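Local atomic coordinates of subtilisin-like protein (Prochloron didemni, PDB entry 3ZXY), a protein that probably acts as a serine endopeptidase of the subtilisin family, this chain being the protease domain of the longer PatA protein. Residues 99-103 and 104-108; 218-221 and 222-226. The protein carries 1 engineered substitution. One frame throughout, in Å; residues are numbered along the deposited sequence.

Contact 1: residues 99-103 and 104-108; sequences ERAVN and AGAHI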
loop_
_atom_site.group_PDB
_atom_site.type_symbol
_atom_site.label_atom_id
_atom_site.label_comp_id
_atom_site.label_asym_id
_atom_site.label_seq_id
_atom_site.Cartn_x
_atom_site.Cartn_y
_atom_site.Cartn_z
ATOM N N GLU A 99 -2.579 14.839 -1.094
ATOM C CA GLU A 99 -3.494 15.837 -0.518
ATOM C C GLU A 99 -4.961 15.513 -0.864
ATOM O O GLU A 99 -5.854 15.675 -0.020
ATOM C CB GLU A 99 -3.036 17.260 -0.928
ATOM C CG GLU A 99 -1.618 17.495 -0.404
ATOM C CD GLU A 99 -1.072 18.903 -0.470
ATOM O OE1 GLU A 99 -1.786 19.852 -0.867
ATOM O OE2 GLU A 99 0.123 19.045 -0.090
ATOM N N ARG A 100 -5.218 15.044 -2.085
ATOM C CA ARG A 100 -6.570 14.653 -2.506
ATOM C C ARG A 100 -7.103 13.564 -1.574
ATOM O O ARG A 100 -8.235 13.611 -1.107
ATOM C CB ARG A 100 -6.539 14.125 -3.955
ATOM C CG ARG A 100 -7.894 13.869 -4.605
ATOM C CD ARG A 100 -8.527 15.147 -5.135
ATOM N NE ARG A 100 -9.592 14.898 -6.122
ATOM C CZ ARG A 100 -10.897 14.793 -5.863
ATOM N NH1 ARG A 100 -11.383 14.936 -4.636
ATOM N NH2 ARG A 100 -11.738 14.555 -6.861
ATOM N N ALA A 101 -6.256 12.580 -1.307
ATOM C CA ALA A 101 -6.645 11.459 -0.460
ATOM C C ALA A 101 -6.876 11.881 0.980
ATOM O O ALA A 101 -7.861 11.480 1.585
ATOM C CB ALA A 101 -5.592 10.359 -0.509
ATOM N N VAL A 102 -5.964 12.669 1.542
ATOM C CA VAL A 102 -6.134 13.166 2.912
ATOM C C VAL A 102 -7.449 13.949 3.025
ATOM O O VAL A 102 -8.241 13.760 3.972
ATOM C CB VAL A 102 -4.955 14.062 3.353
ATOM C CG1 VAL A 102 -5.272 14.744 4.685
ATOM C CG2 VAL A 102 -3.655 13.272 3.431
ATOM N N ASN A 103 -7.701 14.834 2.058
ATOM C CA ASN A 103 -8.908 15.656 2.090
ATOM C C ASN A 103 -10.211 14.873 1.933
ATOM O O ASN A 103 -11.257 15.328 2.393
ATOM C CB ASN A 103 -8.820 16.760 1.043
ATOM C CG ASN A 103 -7.782 17.800 1.401
ATOM O OD1 ASN A 103 -7.538 18.069 2.578
ATOM N ND2 ASN A 103 -7.194 18.422 0.393
ATOM N N ALA A 104 -10.128 13.684 1.334
ATOM C CA ALA A 104 -11.257 12.773 1.163
ATOM C C ALA A 104 -11.416 11.814 2.354
ATOM O O ALA A 104 -12.283 10.932 2.333
ATOM C CB ALA A 104 -11.101 11.976 -0.124
ATOM N N GLY A 105 -10.610 11.997 3.396
ATOM C CA GLY A 105 -10.750 11.208 4.618
ATOM C C GLY A 105 -10.088 9.843 4.624
ATOM O O GLY A 105 -10.500 8.959 5.397
ATOM N N ALA A 106 -9.048 9.663 3.812
ATOM C CA ALA A 106 -8.297 8.414 3.819
ATOM C C ALA A 106 -7.688 8.165 5.195
ATOM O O ALA A 106 -7.180 9.089 5.824
ATOM C CB ALA A 106 -7.178 8.440 2.772
ATOM N N HIS A 107 -7.725 6.910 5.639
ATOM C CA HIS A 107 -6.944 6.456 6.800
ATOM C C HIS A 107 -5.591 5.928 6.381
ATOM O O HIS A 107 -4.611 6.052 7.114
ATOM C CB HIS A 107 -7.673 5.338 7.542
ATOM C CG HIS A 107 -8.941 5.774 8.179
ATOM N ND1 HIS A 107 -10.140 5.591 7.603
ATOM C CD2 HIS A 107 -9.175 6.390 9.397
ATOM C CE1 HIS A 107 -11.094 6.091 8.391
ATOM N NE2 HIS A 107 -10.511 6.579 9.502
ATOM N N ILE A 108 -5.552 5.291 5.210
ATOM C CA ILE A 108 -4.365 4.661 4.655
ATOM C C ILE A 108 -4.260 5.118 3.211
ATOM O O ILE A 108 -5.277 5.211 2.513
ATOM C CB ILE A 108 -4.466 3.116 4.697
ATOM C CG1 ILE A 108 -4.446 2.614 6.133
ATOM C CG2 ILE A 108 -3.346 2.449 3.885
ATOM C CD1 ILE A 108 -5.083 1.249 6.278
HETATM O O HOH W 1 -7.693 11.885 6.041
#
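Ala106 N donates to Ala101 O and Gly105 N to Val102 O, two backbone bonds that close helix 91-103 in a Schellman motif, with Gly105 at positive phi (83°). The outer bond, Ala106 N to Ala101 O, is 3.1 Å long and fairly straight, 162° at the hydrogen. The inner one, Gly105 N to Val102 O, measures 3.0 Å, with the donor well above the carbonyl plane of Val102. Ala104 N makes two weak bonds, to Arg100 O and Ala101 O; with both angles at the hydrogen near 130°, its N-H is shared between the two carbonyls and points squarely at neither. The apolar contact characteristic of this cap is made by two small side chains: Ala101 CB meets Ala106 CB at 4.1 Å, from residues that bracket the turn. Ala106 CB also lies 3.3 Å from Ala101 O, alongside the carbonyl that its own N-H bonds. Both methyl groups face Ala13 of strand 11-16, and Ala101 also touches Leu15, so the helix end is seated on the parallel sheet. The guanidinium group of Arg100 is directed elsewhere, its NH2 bonding Pro35 O. A water spans the turn, donating to Val102 O at 2.8 Å and to Ala106 O at 2.9 Å.

Contact 2: residues 218-221 and 222-226; sequences SGVA and ALLLS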
loop_
_atom_site.group_PDB
_atom_site.type_symbol
_atom_site.label_atom_id
_atom_site.label_comp_id
_atom_site.label_asym_id
_atom_site.label_seq_id
_atom_site.Cartn_x
_atom_site.Cartn_y
_atom_site.Cartn_z
ATOM N N SER A 218 -0.980 -2.634 3.077
ATOM C CA SER A 218 -2.083 -1.679 3.203
ATOM C C SER A 218 -3.374 -2.390 3.602
ATOM O O SER A 218 -4.122 -1.905 4.458
ATOM C CB SER A 218 -2.292 -0.949 1.900
ATOM O OG SER A 218 -1.175 -0.107 1.658
ATOM N N GLY A 219 -3.625 -3.540 2.986
ATOM C CA GLY A 219 -4.804 -4.342 3.328
ATOM C C GLY A 219 -4.812 -4.813 4.767
ATOM O O GLY A 219 -5.836 -4.684 5.477
ATOM N N VAL A 220 -3.673 -5.346 5.216
ATOM C CA VAL A 220 -3.559 -5.786 6.608
ATOM C C VAL A 220 -3.738 -4.599 7.563
ATOM O O VAL A 220 -4.435 -4.714 8.594
ATOM C CB VAL A 220 -2.240 -6.531 6.855
ATOM C CG1 VAL A 220 -2.043 -6.773 8.356
ATOM C CG2 VAL A 220 -2.228 -7.839 6.069
ATOM N N ALA A 221 -3.130 -3.458 7.244
ATOM C CA ALA A 221 -3.296 -2.239 8.050
ATOM C C ALA A 221 -4.766 -1.863 8.147
ATOM O O ALA A 221 -5.243 -1.470 9.209
ATOM C CB ALA A 221 -2.460 -1.072 7.497
ATOM N N ALA A 222 -5.492 -1.999 7.042
ATOM C CA ALA A 222 -6.912 -1.694 7.029
ATOM C C ALA A 222 -7.693 -2.640 7.937
ATOM O O ALA A 222 -8.599 -2.211 8.640
ATOM C CB ALA A 222 -7.444 -1.727 5.601
ATOM N N LEU A 223 -7.333 -3.918 7.947
ATOM C CA LEU A 223 -7.956 -4.877 8.846
ATOM C C LEU A 223 -7.652 -4.559 10.309
ATOM O O LEU A 223 -8.523 -4.728 11.158
ATOM C CB LEU A 223 -7.535 -6.306 8.512
ATOM C CG LEU A 223 -7.981 -6.808 7.137
ATOM C CD1 LEU A 223 -7.480 -8.227 6.950
ATOM C CD2 LEU A 223 -9.503 -6.753 6.981
ATOM N N LEU A 224 -6.441 -4.103 10.602
ATOM C CA LEU A 224 -6.110 -3.710 11.981
ATOM C C LEU A 224 -6.909 -2.475 12.417
ATOM O O LEU A 224 -7.424 -2.428 13.535
ATOM C CB LEU A 224 -4.604 -3.507 12.130
ATOM C CG LEU A 224 -3.788 -4.803 12.075
ATOM C CD1 LEU A 224 -2.321 -4.476 11.803
ATOM C CD2 LEU A 224 -3.934 -5.597 13.377
ATOM N N LEU A 225 -7.041 -1.480 11.551
ATOM C CA LEU A 225 -7.925 -0.348 11.835
ATOM C C LEU A 225 -9.365 -0.794 12.035
ATOM O O LEU A 225 -10.065 -0.282 12.894
ATOM C CB LEU A 225 -7.858 0.694 10.716
ATOM C CG LEU A 225 -6.548 1.447 10.548
ATOM C CD1 LEU A 225 -6.590 2.250 9.250
ATOM C CD2 LEU A 225 -6.328 2.363 11.744
ATOM N N SER A 226 -9.819 -1.738 11.223
ATOM C CA SER A 226 -11.178 -2.239 11.328
ATOM C C SER A 226 -11.386 -2.905 12.690
ATOM O O SER A 226 -12.444 -2.762 13.317
ATOM C CB SER A 226 -11.459 -3.206 10.186
ATOM O OG SER A 226 -11.414 -2.519 8.936
#
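Leu224 packs back along its helix onto Val220, one turn earlier, and can be followed outward atom by atom. Its CB lies 3.6 Å from Ala221 O and 3.7 Å from Val220 O, near the carbonyl oxygens of the preceding turn. With CG beside the backbone N and anti to the carbonyl carbon (chi1 -71°), the chain leans toward the N-terminal end of the helix, and CG comes to 3.5 Å from Val220 O. At the tip, CD1 lies 3.9 Å from Val220 O and 4.2 Å from Val220 CG1. That valine branch stands anti to its own N (chi1 171°), and the two side chains run side by side in the same direction, a branch-to-branch contact. Leu223 and Leu225 have similar first torsions and likewise bring CG close to Gly219 O (3.4 Å) and Ala221 O (3.5 Å), respectively.

Four backbone bonds, each from the N-H of residue i+4 to the C=O of residue i, join the two segments. The N-H of Leu225 points almost straight at Ala221 O, 170° at the hydrogen. Farther on, Ala222 O accepts twice, from Ser226 N and from Ser226 OG at 2.8 Å, the two donors reaching it from opposite faces of its plane; the serine hydroxyl thus finds a buried acceptor on its own helix. Ser218 OG bonds Asn110 OD1 and, weakly, Thr214 O of the preceding turn.

Leu224 also touches Leu244 of helix 237-247 and Phe273 of helix 269-278. Ala221 and Leu225 touch both Ile108 and Val240, and Ala222 meets Ile108. The regular bonding and close neighbours show a buried helix; with Ala211, engineered at the predicted catalytic serine position, near its N-terminal end, it is the central helix known from the subtilase fold.

In the fold
Along the chain the contacts come in series, neither nested nor crossed. Contact 1 closes the short loop that leads from helix 91-103 to strand 108-111, which runs next to strand 11-16 in the parallel sheet. Contact 2 closes no loop; more than a hundred residues later, it joins successive turns inside helix 210-230. The two lie about 16 Å apart, centre to centre, yet the segments meet: Ile108 CD1 lies 3.4 Å from Ala222 N and 3.5 Å from Leu225 CD1, and His107 CB is 3.7 Å from Leu225 CD1. The end of the first contact therefore packs directly on the second, tying the start of a central strand to the helix packed against it.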